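Side-chain contacts in iron transport multicopper oxidase FET3 (Saccharomyces cerevisiae, PDB 1ZPU), which oxidises ferrous to ferric iron with four bound copper ions, reducing oxygen to water, so that the iron can enter the yeast cell through the permease FTR1: residues L64-N67 with G68-S71; V75-T79 with Q80-A84; L228-T231 with V232-Y236; F394-H397 with G398-F401; H464-W467 with H468-Q471. All coordinates share one frame; numbering follows the deposited sequence.

Contact 1 (L64-N67 with G68-S71). With NAG (2-acetamido-2-deoxy-beta-D-glucopyranose), chain B.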
loop_
_atom_site.group_PDB
_atom_site.type_symbol
_atom_site.label_atom_id
_atom_site.label_comp_id
_atom_site.label_asym_id
_atom_site.label_seq_id
_atom_site.Cartn_x
_atom_site.Cartn_y
_atom_site.Cartn_z
ATOM N N LEU A 64 -3.455 -7.540 -5.642
ATOM C CA LEU A 64 -3.877 -8.847 -6.095
ATOM C C LEU A 64 -4.867 -9.445 -5.102
ATOM O O LEU A 64 -4.672 -9.362 -3.893
ATOM C CB LEU A 64 -2.646 -9.724 -6.277
ATOM C CG LEU A 64 -1.926 -9.701 -7.636
ATOM C CD1 LEU A 64 -1.707 -8.326 -8.246
ATOM C CD2 LEU A 64 -0.618 -10.457 -7.552
ATOM N N PHE A 65 -5.946 -10.022 -5.612
ATOM C CA PHE A 65 -7.060 -10.442 -4.759
ATOM C C PHE A 65 -6.816 -11.760 -4.037
ATOM O O PHE A 65 -7.500 -12.072 -3.063
ATOM C CB PHE A 65 -8.361 -10.514 -5.560
ATOM C CG PHE A 65 -8.844 -9.172 -6.069
ATOM C CD1 PHE A 65 -8.578 -7.996 -5.361
ATOM C CD2 PHE A 65 -9.580 -9.088 -7.243
ATOM C CE1 PHE A 65 -9.014 -6.770 -5.829
ATOM C CE2 PHE A 65 -10.022 -7.864 -7.709
ATOM C CZ PHE A 65 -9.746 -6.707 -7.001
ATOM N N GLN A 66 -5.848 -12.532 -4.530
ATOM C CA GLN A 66 -5.460 -13.811 -3.939
ATOM C C GLN A 66 -6.673 -14.709 -3.664
ATOM O O GLN A 66 -6.725 -15.424 -2.664
ATOM C CB GLN A 66 -4.605 -13.587 -2.675
ATOM C CG GLN A 66 -3.309 -12.755 -2.877
ATOM C CD GLN A 66 -2.284 -13.414 -3.817
ATOM O OE1 GLN A 66 -2.395 -14.599 -4.172
ATOM N NE2 GLN A 66 -1.277 -12.644 -4.214
ATOM N N ASN A 67 -7.639 -14.661 -4.579
ATOM C CA ASN A 67 -8.907 -15.384 -4.463
ATOM C C ASN A 67 -8.659 -16.877 -4.387
ATOM O O ASN A 67 -8.170 -17.469 -5.339
ATOM C CB ASN A 67 -9.793 -15.048 -5.667
ATOM C CG ASN A 67 -11.268 -15.250 -5.396
ATOM O OD1 ASN A 67 -11.668 -16.200 -4.729
ATOM N ND2 ASN A 67 -12.089 -14.361 -5.946
ATOM N N GLY A 68 -8.970 -17.477 -3.243
ATOM C CA GLY A 68 -8.765 -18.910 -3.039
ATOM C C GLY A 68 -7.377 -19.300 -2.556
ATOM O O GLY A 68 -7.135 -20.469 -2.250
ATOM N N THR A 69 -6.469 -18.329 -2.474
ATOM C CA THR A 69 -5.092 -18.577 -2.058
ATOM C C THR A 69 -4.594 -17.520 -1.067
ATOM O O THR A 69 -3.517 -16.951 -1.251
ATOM C CB THR A 69 -4.133 -18.603 -3.272
ATOM O OG1 THR A 69 -4.306 -17.411 -4.054
ATOM C CG2 THR A 69 -4.367 -19.825 -4.145
ATOM N N ALA A 70 -5.378 -17.266 -0.014
ATOM C CA ALA A 70 -5.034 -16.292 1.053
ATOM C C ALA A 70 -3.629 -16.477 1.630
ATOM O O ALA A 70 -2.953 -15.518 1.972
ATOM C CB ALA A 70 -6.062 -16.345 2.177
ATOM N N SER A 71 -3.205 -17.722 1.740
ATOM C CA SER A 71 -1.868 -18.081 2.188
ATOM C C SER A 71 -0.751 -17.316 1.459
ATOM O O SER A 71 0.374 -17.226 1.944
ATOM C CB SER A 71 -1.696 -19.595 1.991
ATOM O OG SER A 71 -0.340 -19.941 1.828
HETATM C C1 NAG B . -13.480 -14.754 -5.894
HETATM C C2 NAG B . -14.049 -13.436 -6.419
HETATM C C3 NAG B . -15.559 -13.500 -6.630
HETATM C C4 NAG B . -15.941 -14.734 -7.459
HETATM C C5 NAG B . -15.241 -15.983 -6.891
HETATM C C6 NAG B . -15.513 -17.225 -7.729
HETATM C C7 NAG B . -12.863 -11.352 -5.975
HETATM C C8 NAG B . -12.439 -10.356 -4.935
HETATM N N2 NAG B . -13.699 -12.318 -5.560
HETATM O O3 NAG B . -15.955 -12.331 -7.306
HETATM O O4 NAG B . -17.353 -14.885 -7.554
HETATM O O5 NAG B . -13.834 -15.776 -6.813
HETATM O O6 NAG B . -14.990 -17.029 -9.024
HETATM O O7 NAG B . -12.438 -11.249 -7.136
#

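Contact 2 (V75-T79 with Q80-A84)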
loop_
_atom_site.group_PDB
_atom_site.type_symbol
_atom_site.label_atom_id
_atom_site.label_comp_id
_atom_site.label_asym_id
_atom_site.label_seq_id
_atom_site.Cartn_x
_atom_site.Cartn_y
_atom_site.Cartn_z
ATOM N N VAL A 75 1.454 -11.382 4.329
ATOM C CA VAL A 75 1.438 -10.560 5.529
ATOM C C VAL A 75 1.703 -11.457 6.729
ATOM O O VAL A 75 0.864 -12.291 7.072
ATOM C CB VAL A 75 0.102 -9.804 5.711
ATOM C CG1 VAL A 75 0.167 -8.943 6.948
ATOM C CG2 VAL A 75 -0.201 -8.946 4.499
ATOM N N PRO A 76 2.892 -11.319 7.340
ATOM C CA PRO A 76 3.214 -12.072 8.545
ATOM C C PRO A 76 2.188 -11.869 9.665
ATOM O O PRO A 76 1.675 -10.767 9.861
ATOM C CB PRO A 76 4.611 -11.575 8.929
ATOM C CG PRO A 76 4.864 -10.367 8.087
ATOM C CD PRO A 76 4.015 -10.488 6.876
ATOM N N PHE A 77 1.870 -12.972 10.342
ATOM C CA PHE A 77 0.855 -13.065 11.404
ATOM C C PHE A 77 -0.593 -12.770 11.003
ATOM O O PHE A 77 -1.479 -12.688 11.848
ATOM C CB PHE A 77 1.306 -12.325 12.667
ATOM C CG PHE A 77 2.510 -12.938 13.296
ATOM C CD1 PHE A 77 3.762 -12.379 13.111
ATOM C CD2 PHE A 77 2.401 -14.114 14.022
ATOM C CE1 PHE A 77 4.888 -12.961 13.671
ATOM C CE2 PHE A 77 3.519 -14.711 14.590
ATOM C CZ PHE A 77 4.766 -14.137 14.412
ATOM N N LEU A 78 -0.818 -12.638 9.701
ATOM C CA LEU A 78 -2.154 -12.643 9.113
ATOM C C LEU A 78 -2.254 -13.883 8.244
ATOM O O LEU A 78 -3.162 -14.719 8.398
ATOM C CB LEU A 78 -2.343 -11.430 8.204
ATOM C CG LEU A 78 -2.714 -10.019 8.665
ATOM C CD1 LEU A 78 -4.169 -9.723 8.356
ATOM C CD2 LEU A 78 -2.367 -9.740 10.112
ATOM N N THR A 79 -1.269 -14.012 7.365
ATOM C CA THR A 79 -1.354 -14.856 6.196
ATOM C C THR A 79 -0.293 -15.948 6.211
ATOM O O THR A 79 -0.442 -16.996 5.579
ATOM C CB THR A 79 -1.220 -13.936 4.966
ATOM O OG1 THR A 79 -2.533 -13.604 4.497
ATOM C CG2 THR A 79 -0.378 -14.552 3.844
ATOM N N GLN A 80 0.774 -15.687 6.955
ATOM C CA GLN A 80 1.945 -16.548 7.012
ATOM C C GLN A 80 2.704 -16.174 8.267
ATOM O O GLN A 80 2.435 -15.138 8.863
ATOM C CB GLN A 80 2.855 -16.257 5.829
ATOM C CG GLN A 80 3.446 -14.852 5.883
ATOM C CD GLN A 80 4.356 -14.544 4.733
ATOM O OE1 GLN A 80 3.928 -14.452 3.579
ATOM N NE2 GLN A 80 5.628 -14.361 5.042
ATOM N N CYS A 81 3.655 -17.007 8.671
ATOM C CA CYS A 81 4.613 -16.584 9.680
ATOM C C CYS A 81 5.821 -15.998 8.928
ATOM O O CYS A 81 5.951 -16.231 7.725
ATOM C CB CYS A 81 4.969 -17.739 10.612
ATOM S SG CYS A 81 5.571 -19.164 9.747
ATOM N N PRO A 82 6.677 -15.202 9.611
ATOM C CA PRO A 82 7.781 -14.506 8.937
ATOM C C PRO A 82 8.837 -15.454 8.391
ATOM O O PRO A 82 9.049 -16.531 8.967
ATOM C CB PRO A 82 8.405 -13.674 10.065
ATOM C CG PRO A 82 7.376 -13.593 11.120
ATOM C CD PRO A 82 6.669 -14.900 11.055
ATOM N N ILE A 83 9.494 -15.055 7.300
ATOM C CA ILE A 83 10.570 -15.857 6.730
ATOM C C ILE A 83 11.870 -15.619 7.485
ATOM O O ILE A 83 12.440 -14.532 7.431
ATOM C CB ILE A 83 10.802 -15.597 5.229
ATOM C CG1 ILE A 83 9.510 -15.740 4.442
ATOM C CG2 ILE A 83 11.848 -16.558 4.667
ATOM C CD1 ILE A 83 9.509 -14.934 3.165
ATOM N N ALA A 84 12.327 -16.655 8.181
ATOM C CA ALA A 84 13.559 -16.601 8.963
ATOM C C ALA A 84 14.798 -16.633 8.068
ATOM O O ALA A 84 14.752 -17.196 6.976
ATOM C CB ALA A 84 13.600 -17.760 9.948
#

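Contact 3 (L228-T231 with V232-Y236)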
loop_
_atom_site.group_PDB
_atom_site.type_symbol
_atom_site.label_atom_id
_atom_site.label_comp_id
_atom_site.label_asym_id
_atom_site.label_seq_id
_atom_site.Cartn_x
_atom_site.Cartn_y
_atom_site.Cartn_z
ATOM N N LEU A 228 -1.399 15.374 -10.739
ATOM C CA LEU A 228 -1.909 14.289 -9.882
ATOM C C LEU A 228 -1.410 14.417 -8.461
ATOM O O LEU A 228 -0.300 14.873 -8.241
ATOM C CB LEU A 228 -1.506 12.916 -10.409
ATOM C CG LEU A 228 -1.911 12.506 -11.821
ATOM C CD1 LEU A 228 -1.176 11.241 -12.231
ATOM C CD2 LEU A 228 -3.422 12.322 -11.938
ATOM N N TYR A 229 -2.241 14.023 -7.503
ATOM C CA TYR A 229 -1.796 13.808 -6.131
ATOM C C TYR A 229 -1.776 12.288 -5.898
ATOM O O TYR A 229 -2.821 11.652 -5.868
ATOM C CB TYR A 229 -2.726 14.521 -5.146
ATOM C CG TYR A 229 -2.336 14.405 -3.681
ATOM C CD1 TYR A 229 -1.411 15.282 -3.100
ATOM C CD2 TYR A 229 -2.889 13.413 -2.876
ATOM C CE1 TYR A 229 -1.043 15.163 -1.761
ATOM C CE2 TYR A 229 -2.533 13.286 -1.542
ATOM C CZ TYR A 229 -1.619 14.163 -0.986
ATOM O OH TYR A 229 -1.298 14.003 0.348
ATOM N N ILE A 230 -0.595 11.706 -5.764
ATOM C CA ILE A 230 -0.452 10.257 -5.609
ATOM C C ILE A 230 0.093 9.931 -4.223
ATOM O O ILE A 230 1.235 10.318 -3.900
ATOM C CB ILE A 230 0.543 9.666 -6.641
ATOM C CG1 ILE A 230 0.288 10.285 -8.021
ATOM C CG2 ILE A 230 0.451 8.170 -6.681
ATOM C CD1 ILE A 230 1.150 9.710 -9.122
ATOM N N THR A 231 -0.707 9.230 -3.410
ATOM C CA THR A 231 -0.257 8.780 -2.091
ATOM C C THR A 231 0.599 7.549 -2.284
ATOM O O THR A 231 0.640 6.986 -3.371
ATOM C CB THR A 231 -1.433 8.400 -1.126
ATOM O OG1 THR A 231 -1.895 7.065 -1.398
ATOM C CG2 THR A 231 -2.600 9.387 -1.202
ATOM N N VAL A 232 1.275 7.099 -1.230
ATOM C CA VAL A 232 2.082 5.884 -1.364
ATOM C C VAL A 232 1.146 4.732 -1.656
ATOM O O VAL A 232 0.008 4.735 -1.194
ATOM C CB VAL A 232 2.938 5.591 -0.144
ATOM C CG1 VAL A 232 3.896 6.719 0.079
ATOM C CG2 VAL A 232 2.093 5.362 1.075
ATOM N N ALA A 233 1.615 3.789 -2.469
ATOM C CA ALA A 233 0.891 2.559 -2.765
ATOM C C ALA A 233 -0.132 2.694 -3.880
ATOM O O ALA A 233 -0.568 1.700 -4.430
ATOM C CB ALA A 233 0.233 1.992 -1.503
ATOM N N GLN A 234 -0.540 3.911 -4.215
ATOM C CA GLN A 234 -1.490 4.026 -5.316
ATOM C C GLN A 234 -0.851 4.147 -6.691
ATOM O O GLN A 234 0.317 4.514 -6.804
ATOM C CB GLN A 234 -2.634 5.032 -5.075
ATOM C CG GLN A 234 -2.328 6.437 -4.614
ATOM C CD GLN A 234 -3.603 7.163 -4.093
ATOM O OE1 GLN A 234 -4.523 6.534 -3.531
ATOM N NE2 GLN A 234 -3.658 8.492 -4.293
ATOM N N ARG A 235 -1.609 3.777 -7.721
ATOM C CA ARG A 235 -1.140 3.794 -9.093
ATOM C C ARG A 235 -2.100 4.618 -9.923
ATOM O O ARG A 235 -3.309 4.393 -9.871
ATOM C CB ARG A 235 -1.096 2.370 -9.651
ATOM C CG ARG A 235 -0.063 1.481 -9.022
ATOM C CD ARG A 235 -0.533 0.870 -7.703
ATOM N NE ARG A 235 -1.446 -0.246 -7.921
ATOM C CZ ARG A 235 -2.422 -0.610 -7.094
ATOM N NH1 ARG A 235 -2.640 0.056 -5.972
ATOM N NH2 ARG A 235 -3.203 -1.637 -7.405
ATOM N N TYR A 236 -1.580 5.589 -10.666
ATOM C CA TYR A 236 -2.354 6.215 -11.733
ATOM C C TYR A 236 -1.679 5.828 -13.015
ATOM O O TYR A 236 -0.486 6.036 -13.167
ATOM C CB TYR A 236 -2.422 7.749 -11.620
ATOM C CG TYR A 236 -3.278 8.289 -10.497
ATOM C CD1 TYR A 236 -4.463 8.985 -10.748
ATOM C CD2 TYR A 236 -2.893 8.108 -9.168
ATOM C CE1 TYR A 236 -5.248 9.473 -9.677
ATOM C CE2 TYR A 236 -3.648 8.583 -8.110
ATOM C CZ TYR A 236 -4.817 9.258 -8.358
ATOM O OH TYR A 236 -5.508 9.696 -7.258
#

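Contact 4 (F394-H397 with G398-F401). With CU1 (copper (I) ion), chain C; CU1 (copper (I) ion), chain D.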
loop_
_atom_site.group_PDB
_atom_site.type_symbol
_atom_site.label_atom_id
_atom_site.label_comp_id
_atom_site.label_asym_id
_atom_site.label_seq_id
_atom_site.Cartn_x
_atom_site.Cartn_y
_atom_site.Cartn_z
ATOM N N PHE A 394 -5.139 4.780 3.458
ATOM C CA PHE A 394 -5.482 3.459 3.928
ATOM C C PHE A 394 -5.674 2.519 2.769
ATOM O O PHE A 394 -6.199 2.900 1.722
ATOM C CB PHE A 394 -6.716 3.484 4.825
ATOM C CG PHE A 394 -6.472 4.147 6.140
ATOM C CD1 PHE A 394 -6.735 5.497 6.312
ATOM C CD2 PHE A 394 -5.929 3.430 7.201
ATOM C CE1 PHE A 394 -6.477 6.119 7.525
ATOM C CE2 PHE A 394 -5.677 4.058 8.424
ATOM C CZ PHE A 394 -5.962 5.403 8.580
ATOM N N HIS A 395 -5.228 1.285 2.970
ATOM C CA HIS A 395 -5.264 0.291 1.938
ATOM C C HIS A 395 -5.924 -0.980 2.469
ATOM O O HIS A 395 -5.763 -1.333 3.654
ATOM C CB HIS A 395 -3.857 0.046 1.400
ATOM C CG HIS A 395 -3.707 -1.251 0.671
ATOM N ND1 HIS A 395 -4.363 -1.523 -0.510
ATOM C CD2 HIS A 395 -3.004 -2.366 0.979
ATOM C CE1 HIS A 395 -4.059 -2.742 -0.905
ATOM N NE2 HIS A 395 -3.237 -3.275 -0.020
ATOM N N LEU A 396 -6.680 -1.645 1.587
ATOM C CA LEU A 396 -7.419 -2.845 1.934
ATOM C C LEU A 396 -6.973 -4.021 1.093
ATOM O O LEU A 396 -7.070 -3.977 -0.133
ATOM C CB LEU A 396 -8.919 -2.617 1.748
ATOM C CG LEU A 396 -9.892 -3.788 1.978
ATOM C CD1 LEU A 396 -9.951 -4.248 3.448
ATOM C CD2 LEU A 396 -11.285 -3.408 1.466
ATOM N N HIS A 397 -6.491 -5.076 1.749
ATOM C CA HIS A 397 -6.079 -6.296 1.053
ATOM C C HIS A 397 -7.306 -7.046 0.535
ATOM O O HIS A 397 -8.393 -6.930 1.110
ATOM C CB HIS A 397 -5.301 -7.207 1.984
ATOM C CG HIS A 397 -3.916 -6.733 2.286
ATOM N ND1 HIS A 397 -2.809 -7.534 2.119
ATOM C CD2 HIS A 397 -3.457 -5.551 2.763
ATOM C CE1 HIS A 397 -1.729 -6.865 2.478
ATOM N NE2 HIS A 397 -2.094 -5.658 2.872
ATOM N N GLY A 398 -7.131 -7.790 -0.560
ATOM C CA GLY A 398 -8.163 -8.696 -1.071
ATOM C C GLY A 398 -9.326 -8.102 -1.856
ATOM O O GLY A 398 -10.129 -8.841 -2.421
ATOM N N HIS A 399 -9.431 -6.778 -1.893
ATOM C CA HIS A 399 -10.551 -6.113 -2.559
ATOM C C HIS A 399 -10.172 -4.770 -3.181
ATOM O O HIS A 399 -9.229 -4.100 -2.744
ATOM C CB HIS A 399 -11.686 -5.840 -1.576
ATOM C CG HIS A 399 -12.218 -7.053 -0.887
ATOM N ND1 HIS A 399 -13.159 -7.877 -1.457
ATOM C CD2 HIS A 399 -11.971 -7.556 0.345
ATOM C CE1 HIS A 399 -13.456 -8.849 -0.612
ATOM N NE2 HIS A 399 -12.749 -8.676 0.490
ATOM N N ALA A 400 -10.919 -4.387 -4.206
ATOM C CA ALA A 400 -11.010 -2.997 -4.615
ATOM C C ALA A 400 -12.371 -2.507 -4.116
ATOM O O ALA A 400 -13.408 -3.058 -4.483
ATOM C CB ALA A 400 -10.913 -2.880 -6.115
ATOM N N PHE A 401 -12.374 -1.494 -3.260
ATOM C CA PHE A 401 -13.617 -1.032 -2.642
ATOM C C PHE A 401 -14.271 0.124 -3.388
ATOM O O PHE A 401 -13.631 0.794 -4.188
ATOM C CB PHE A 401 -13.364 -0.620 -1.196
ATOM C CG PHE A 401 -12.150 0.222 -1.026
ATOM C CD1 PHE A 401 -10.975 -0.335 -0.554
ATOM C CD2 PHE A 401 -12.173 1.569 -1.357
ATOM C CE1 PHE A 401 -9.829 0.441 -0.406
ATOM C CE2 PHE A 401 -11.040 2.357 -1.215
ATOM C CZ PHE A 401 -9.864 1.795 -0.736
HETATM CU CU CU1 C . -2.071 -4.895 -0.492
HETATM CU CU CU1 D . -0.634 -4.424 3.826
#

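Contact 5 (H464-W467 with H468-Q471). With CU1 (copper (I) ion), chain E; CU1 (copper (I) ion), chain F.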
loop_
_atom_site.group_PDB
_atom_site.type_symbol
_atom_site.label_atom_id
_atom_site.label_comp_id
_atom_site.label_asym_id
_atom_site.label_seq_id
_atom_site.Cartn_x
_atom_site.Cartn_y
_atom_site.Cartn_z
ATOM N N HIS A 464 -0.913 2.805 4.877
ATOM C CA HIS A 464 0.243 2.361 4.123
ATOM C C HIS A 464 1.498 3.206 4.372
ATOM O O HIS A 464 2.526 2.990 3.739
ATOM C CB HIS A 464 -0.084 2.296 2.643
ATOM C CG HIS A 464 0.613 1.183 1.939
ATOM N ND1 HIS A 464 1.968 1.198 1.682
ATOM C CD2 HIS A 464 0.151 0.002 1.460
ATOM C CE1 HIS A 464 2.307 0.076 1.067
ATOM N NE2 HIS A 464 1.221 -0.664 0.915
ATOM N N ILE A 465 1.420 4.160 5.292
ATOM C CA ILE A 465 2.598 4.885 5.702
ATOM C C ILE A 465 3.324 3.989 6.670
ATOM O O ILE A 465 2.826 3.700 7.754
ATOM C CB ILE A 465 2.263 6.212 6.396
ATOM C CG1 ILE A 465 1.782 7.253 5.371
ATOM C CG2 ILE A 465 3.493 6.727 7.187
ATOM C CD1 ILE A 465 1.150 8.490 5.994
ATOM N N GLU A 466 4.508 3.551 6.273
ATOM C CA GLU A 466 5.243 2.541 7.004
ATOM C C GLU A 466 5.416 2.849 8.486
ATOM O O GLU A 466 5.317 1.952 9.336
ATOM C CB GLU A 466 6.579 2.320 6.314
ATOM C CG GLU A 466 6.462 1.329 5.156
ATOM C CD GLU A 466 6.330 -0.124 5.649
ATOM O OE1 GLU A 466 7.342 -0.655 6.190
ATOM O OE2 GLU A 466 5.220 -0.715 5.498
ATOM N N TRP A 467 5.659 4.122 8.791
ATOM C CA TRP A 467 5.803 4.563 10.170
ATOM C C TRP A 467 4.522 4.342 10.967
ATOM O O TRP A 467 4.573 3.926 12.120
ATOM C CB TRP A 467 6.222 6.028 10.210
ATOM C CG TRP A 467 7.379 6.332 9.285
ATOM C CD1 TRP A 467 7.364 7.162 8.198
ATOM C CD2 TRP A 467 8.719 5.803 9.373
ATOM N NE1 TRP A 467 8.615 7.189 7.613
ATOM C CE2 TRP A 467 9.458 6.361 8.308
ATOM C CE3 TRP A 467 9.357 4.918 10.252
ATOM C CZ2 TRP A 467 10.801 6.064 8.092
ATOM C CZ3 TRP A 467 10.691 4.615 10.040
ATOM C CH2 TRP A 467 11.403 5.189 8.962
ATOM N N HIS A 468 3.375 4.594 10.346
ATOM C CA HIS A 468 2.111 4.467 11.035
ATOM C C HIS A 468 1.707 2.999 11.227
ATOM O O HIS A 468 1.072 2.636 12.236
ATOM C CB HIS A 468 1.027 5.278 10.326
ATOM C CG HIS A 468 1.325 6.747 10.253
ATOM N ND1 HIS A 468 0.603 7.617 9.459
ATOM C CD2 HIS A 468 2.276 7.497 10.857
ATOM C CE1 HIS A 468 1.091 8.835 9.586
ATOM N NE2 HIS A 468 2.107 8.788 10.425
ATOM N N LEU A 469 2.081 2.160 10.262
ATOM C CA LEU A 469 1.888 0.727 10.391
ATOM C C LEU A 469 2.756 0.179 11.528
ATOM O O LEU A 469 2.324 -0.693 12.278
ATOM C CB LEU A 469 2.208 0.039 9.079
ATOM C CG LEU A 469 1.976 -1.469 8.979
ATOM C CD1 LEU A 469 0.499 -1.867 9.211
ATOM C CD2 LEU A 469 2.502 -1.949 7.621
ATOM N N LEU A 470 3.970 0.711 11.665
ATOM C CA LEU A 470 4.841 0.390 12.802
ATOM C C LEU A 470 4.234 0.822 14.118
ATOM O O LEU A 470 4.426 0.147 15.139
ATOM C CB LEU A 470 6.223 1.022 12.648
ATOM C CG LEU A 470 7.197 0.165 11.848
ATOM C CD1 LEU A 470 8.299 1.023 11.239
ATOM C CD2 LEU A 470 7.777 -0.955 12.718
ATOM N N GLN A 471 3.504 1.940 14.087
ATOM C CA GLN A 471 2.770 2.434 15.245
ATOM C C GLN A 471 1.499 1.625 15.519
ATOM O O GLN A 471 0.792 1.887 16.489
ATOM C CB GLN A 471 2.432 3.898 15.042
ATOM C CG GLN A 471 3.588 4.847 15.226
ATOM C CD GLN A 471 3.147 6.284 15.058
ATOM O OE1 GLN A 471 3.132 6.816 13.940
ATOM N NE2 GLN A 471 2.761 6.923 16.165
HETATM CU CU CU1 E . -1.146 7.071 8.466
HETATM CU CU CU1 F . 1.129 -2.375 -0.512
#

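Contact 1 (L64-N67 with G68-S71)
Gln66 and Thr69 meet across a type II beta turn closed by the bond from Thr69 N to Gln66 O (2.9 Å, 158° at the hydrogen). The donor stands 48° above the carbonyl plane. The two side chains cross at about a right angle: Gln66 bends at its second torsion (-63°) and brings OE1 to 3.4 Å from Thr69 OG1. That hydroxyl is equally far from Gln66 O, and its one proton can serve only one of these weak bonds at a time. Gly68 fills the third turn position with a positive phi, where a CB would jam against the preceding carbonyl oxygen. Asn67, at the second position, points away from 68-71 and carries an N-linked sugar, ND2 bonded to NAG C1; the sugar's O7 lies 3.6 Å from Phe65 CD2, and Tyr97 hydrogen-bonds the sugar. Further out, Asn455 donates its amide N-H to Phe65 O and Ser489 holds Gly68 O. The turn belongs to the loop linking strands 60-62 and 88-94, and Gln66 packs on Phe93 of the latter.

Contact 2 (V75-T79 with Q80-A84)
Val75 O gathers three backbone donors: Thr79 N at 2.8 Å, Leu78 N at 3.1 Å and, weakly, Gln80 N at 3.4 Å across the contact. In return Phe77 N donates to Gln80 O over 2.7 Å, almost in line with that carbonyl (176° at O), and Pro76 CA adds a CH...O contact to the same oxygen. Pro76 and Gln80 thus form a single beta bridge that ties off a tight loop, within the first plastocyanin-like domain, between strands 60-62 and 88-94. Over the bridge lies an apolar group: Pro82 CG touches Phe77 CE1 at 3.6 Å, while Pro76 CB approaches the same CG more loosely. The Phe77 ring swings back to Pro82 although its CB points away, because CG stands beside the backbone N (chi1 -65°). Gln80 runs extended beyond CG and is gripped at both amide atoms, NE2 giving to Cys81 O at 3.3 Å and OE1 receiving Tyr91 OH. A disulfide joins Cys81 to Cys500, and a glycan touches both Phe77 and Pro82.

Contact 3 (L228-T231 with V232-Y236)
The Tyr236 ring is met obliquely by Leu228, whose CD2 lies 3.7 Å from Tyr236 CD1, and by Ile230, whose CG1 comes to 4.0 Å from Tyr236 CD2. Each of the two side chains runs past the tyrosine in the direction opposite to it, so the ring lies along both aliphatic chains. The contact is a turn connecting the two sheets of the second plastocyanin-like (cupredoxin) domain: strands 228-230 and 235-241 belong to different sheets, and a type II turn from Thr231 to Gln234 reverses the chain between them, its segments running 145° apart. The closing bond, Gln234 N to Thr231 O, is weak at 3.4 Å. Gln234 points back toward 228-231, its CG 3.9 Å from Ile230 CG2 and 3.3 Å from Thr231 OG1. Replacing it with an alanine, which ends at CB, would probably leave Ile230 CG2 and the Thr231 side chain without this cover and open a gap between them. Tyr236 OH is hydrogen-bonded to Arg436, and Arg235 pairs with Asp437 in a salt bridge. Thr231 OG1, held between its own backbone N and carbonyl carbon (chi1 82°), donates to Val232 O at 3.0 Å from 39° above the carbonyl plane.

Contact 4 (F394-H397 with G398-F401)
Leu396 meets Phe401 at the ring's edge: Leu396 CD2 lies near the ring plane, 3.7 Å from Phe401 CD1, while Leu396 CB stands 3.8 Å from both CD1 and CE1 of that ring. The chains approach at a slant, and the same Leu396 CD2 also rests 3.9 Å from His399 CB. Leu396 gets there because its CG is turned opposite the backbone N (chi1 176°), carrying the isobutyl group toward the returning chain. The residues on either side of Leu396 in sequence, His395 and His397, send their CB atoms the other way, the alternation expected of an extended chain, so apolar packing occupies one side and copper the other. His395 NE2 binds one copper at 2.0 Å, and that ion sits over the centre of the His397 ring, 3.4 Å above its plane. His397 NE2 instead reaches a second copper, at 2.1 Å. Hydrogen bonds fix the rotation of each imidazole from behind, ND1 of His395 to Asp437 O and ND1 of His397 to Asp73. Gly398 then turns the chain with a positive phi of 78°, which favours glycine. His60 completes the type 2 pair with His395, and His107 and His462 join His397 at a type 3 ion: this is a His-X-His motif of the multicopper oxidases, ligating two metals of the trinuclear cluster.

Contact 5 (H464-W467 with H468-Q471)
Ile465 packs closely against His468, side by side and pointing the same way. Its CG2 lies over one imidazole face, 3.7 Å from the ring centroid and only 9° off the normal, a CH-pi contact, while Ile465 CD1 reaches His468 CE1 at 3.6 Å. His468 ND1 binds the type 1 copper at 2.1 Å with His392 and Cys463, and NE2 is held by Glu164. Changing Ile465 to an alanine would probably uncover that ring face and leave the imidazole freer to tilt at the metal. The other side is looser: Leu469 and Leu470 are partly exposed, and Leu470 CD1 stays 4.2 Å from Trp467 CE3. Ile465 occupies the N-cap position, and its O takes the first helical bond, from Leu469 N at 3.0 Å; one residue earlier His464 NE2 binds a type 3 copper at 2.2 Å. Helix 466-470 follows strand 457-463, against which Leu469 packs; Trp467 leans on helix 147-154, and His468 touches strand 316-326.

Contacts 2 to 5 are buried and contact 1 partly so; the centres of 3, 4 and 5 lie about 9 to 10 Å from the chain's centre, those of 1 and 2 about 16 to 17 Å. Glycans adjoin contacts 1, 2 and 4. Contacts 1 and 2 share one loop of the first domain, joined by a probable hydrogen bond from Thr79 OG1 to Ala70 O, 3.2 Å; backbone turns dominate their chemistry. Contacts 4 and 5 share the third domain and add copper ligation, contact 5 on a framework of helical bonds; His395 CD2 lies 4.0 Å from His464 CD2. Contact 3, from the second domain, binds no metal, yet Ala233 CB packs on His464 CG. Val75 of contact 2 likewise lies against His397, so all three domains border the copper cluster.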